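Local coordinates for protein transcriptional repressor (Vibrio fischeri, PDB 3KV1) that probably represses transcription as a DNA-binding regulator of the SorC family, with a putative sugar-binding domain thought to recognise a carbohydrate ligand, at residues Ser86-Gly90 against Val210-Glu214. Residues are numbered along the deposited sequence; the frame is centred on the assembly and turned at random. Where two conformers were deposited one is given.
Sequences SAIGG and VIGLE
Two loop segments, 86-90 and 210-214, meet in opposite directions through a single antiparallel beta bridge, burying 214 Å² between them, both sides summed. S86 ends its strand in extended conformation and makes no contact with 210-214. At A87 (phi/psi -102/2) the chain kinks off the strand axis, and its carbonyl accepts the first hydrogen bond: L213 N to A87 O, 2.9 Å, 159° at the hydrogen. Beside it A87 CB rests on L213 CD1 at 3.9 Å, the leucine being an m,t rotamer. I88 returns to an extended backbone (-152/151) and faces G212 as the non-hydrogen-bonded pair, I88 CA to G212 CA being just 4.0 Å. Such closeness goes with glycine: G212 is almost fully extended (172/-168), and an ideal CB on it would collide with A87 O at 2.5 Å. I88, in the t,t rotamer, leaves the bridge sideways and puts CD1 3.8 Å from V210 CG1; its CA also makes a CA-H...O contact with I211 O at 3.5 Å. The second hydrogen bond, G89 N to I211 O (3.1 Å, 151°), closes the bridge, while the end of the I211 side chain leads away. G90 lies past the contact. The bridge ties the loop at the C-terminal end of strand 83-86, in the parallel part of a Rossmann-like sheet, to the approach to helix 215-219, where E214 is the N-cap residue. Around this buried spot, F192 packs on A87 and L213, A100 of helix 100-111 touches I88, helix 127-134 receives I211 through F133 and M134, and F194 of strand 193-196 meets V210.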
ATOM      1  N   SER A  86      -2.538   8.304   1.756  1.00 16.14           N
ATOM      2  CA  SER A  86      -2.522   8.458   0.286  1.00 18.33           C
ATOM      3  C   SER A  86      -3.830   8.999  -0.228  1.00 19.59           C
ATOM      4  O   SER A  86      -4.905   8.491   0.134  1.00 20.75           O
ATOM      5  CB  SER A  86      -2.280   7.095  -0.367  1.00 25.29           C
ATOM      6  OG  SER A  86      -0.989   6.634  -0.054  1.00 32.48           O
ATOM      7  N   ALA A  87      -3.760  10.014  -1.097  1.00 17.89           N
ATOM      8  CA  ALA A  87      -4.958  10.617  -1.668  1.00 18.26           C
ATOM      9  C   ALA A  87      -5.208  10.129  -3.075  1.00 20.46           C
ATOM     10  O   ALA A  87      -6.136  10.586  -3.732  1.00 22.02           O
ATOM     11  CB  ALA A  87      -4.833  12.163  -1.703  1.00 22.09           C
ATOM     12  N   ILE A  88      -4.357   9.229  -3.541  1.00 18.91           N
ATOM     13  CA  ILE A  88      -4.457   8.704  -4.900  1.00 16.48           C
ATOM     14  C   ILE A  88      -3.858   7.305  -4.830  1.00 22.94           C
ATOM     15  O   ILE A  88      -3.032   7.035  -3.957  1.00 20.26           O
ATOM     16  CB  ILE A  88      -3.767   9.624  -5.940  1.00 17.10           C
ATOM     17  CG1 ILE A  88      -3.863   9.004  -7.330  1.00 18.76           C
ATOM     18  CG2 ILE A  88      -2.270   9.848  -5.569  1.00 19.54           C
ATOM     19  CD1 ILE A  88      -3.437   9.967  -8.494  1.00 21.09           C
ATOM     20  N   GLY A  89      -4.319   6.409  -5.691  1.00 18.71           N
ATOM     21  CA  GLY A  89      -3.891   5.004  -5.667  1.00 21.34           C
ATOM     22  C   GLY A  89      -2.450   4.805  -6.113  1.00 20.12           C
ATOM     23  O   GLY A  89      -1.740   5.768  -6.468  1.00 18.20           O
ATOM     24  N   GLY A  90      -2.014   3.548  -6.146  1.00 18.94           N
ATOM     25  CA  GLY A  90      -0.624   3.246  -6.440  1.00 20.50           C
ATOM     26  C   GLY A  90      -0.317   2.985  -7.894  1.00 22.66           C
ATOM     27  O   GLY A  90      -1.181   2.673  -8.682  1.00 26.30           O
ATOM     28  N   VAL A 210      -8.933   7.884 -12.975  0.73 21.42           N
ATOM     29  CA  VAL A 210      -8.103   8.077 -11.779  0.73 21.43           C
ATOM     30  C   VAL A 210      -8.871   7.705 -10.517  0.73 23.75           C
ATOM     31  O   VAL A 210     -10.047   8.027 -10.389  0.73 26.41           O
ATOM     32  CB  VAL A 210      -7.634   9.549 -11.605  0.73 26.28           C
ATOM     33  CG1 VAL A 210      -6.623   9.660 -10.457  0.73 19.61           C
ATOM     34  CG2 VAL A 210      -7.022  10.064 -12.882  0.73 26.85           C
ATOM     35  N   ILE A 211      -8.200   7.030  -9.578  1.00 23.66           N
ATOM     36  CA  ILE A 211      -8.804   6.708  -8.314  1.00 21.81           C
ATOM     37  C   ILE A 211      -8.149   7.526  -7.220  1.00 20.39           C
ATOM     38  O   ILE A 211      -6.958   7.378  -6.957  1.00 21.60           O
ATOM     39  CB  ILE A 211      -8.629   5.217  -7.988  1.00 19.99           C
ATOM     40  CG1 ILE A 211      -9.486   4.410  -8.984  1.00 26.15           C
ATOM     41  CG2 ILE A 211      -9.111   4.956  -6.575  1.00 20.78           C
ATOM     42  CD1 ILE A 211      -9.307   2.954  -8.886  1.00 35.09           C
ATOM     43  N   GLY A 212      -8.912   8.416  -6.605  1.00 21.76           N
ATOM     44  CA  GLY A 212      -8.340   9.244  -5.549  1.00 22.81           C
ATOM     45  C   GLY A 212      -9.350  10.293  -5.148  1.00 23.94           C
ATOM     46  O   GLY A 212     -10.525  10.181  -5.528  1.00 24.34           O
ATOM     47  N   LEU A 213      -8.911  11.283  -4.371  1.00 20.10           N
ATOM     48  CA  LEU A 213      -9.764  12.436  -4.027  1.00 22.41           C
ATOM     49  C   LEU A 213     -10.172  13.292  -5.226  1.00 22.54           C
ATOM     50  O   LEU A 213      -9.670  13.122  -6.338  1.00 22.71           O
ATOM     51  CB  LEU A 213      -9.055  13.338  -3.016  1.00 21.25           C
ATOM     52  CG  LEU A 213      -8.776  12.760  -1.618  1.00 22.96           C
ATOM     53  CD1 LEU A 213      -8.171  13.878  -0.796  1.00 27.35           C
ATOM     54  CD2 LEU A 213     -10.057  12.223  -0.961  1.00 24.32           C
ATOM     55  N   GLU A 214     -11.114  14.204  -4.994  1.00 23.43           N
ATOM     56  CA  GLU A 214     -11.522  15.167  -6.021  1.00 24.68           C
ATOM     57  C   GLU A 214     -11.454  16.603  -5.509  1.00 24.85           C
ATOM     58  O   GLU A 214     -11.195  16.854  -4.325  1.00 24.04           O
ATOM     59  CB  GLU A 214     -12.934  14.856  -6.534  1.00 29.86           C
ATOM     60  CG  GLU A 214     -13.999  14.883  -5.459  1.00 33.74           C
ATOM     61  CD  GLU A 214     -15.381  14.554  -6.003  1.00 49.27           C
ATOM     62  OE1 GLU A 214     -15.732  13.359  -6.051  1.00 49.88           O
ATOM     63  OE2 GLU A 214     -16.110  15.490  -6.394  1.00 55.00           O
TER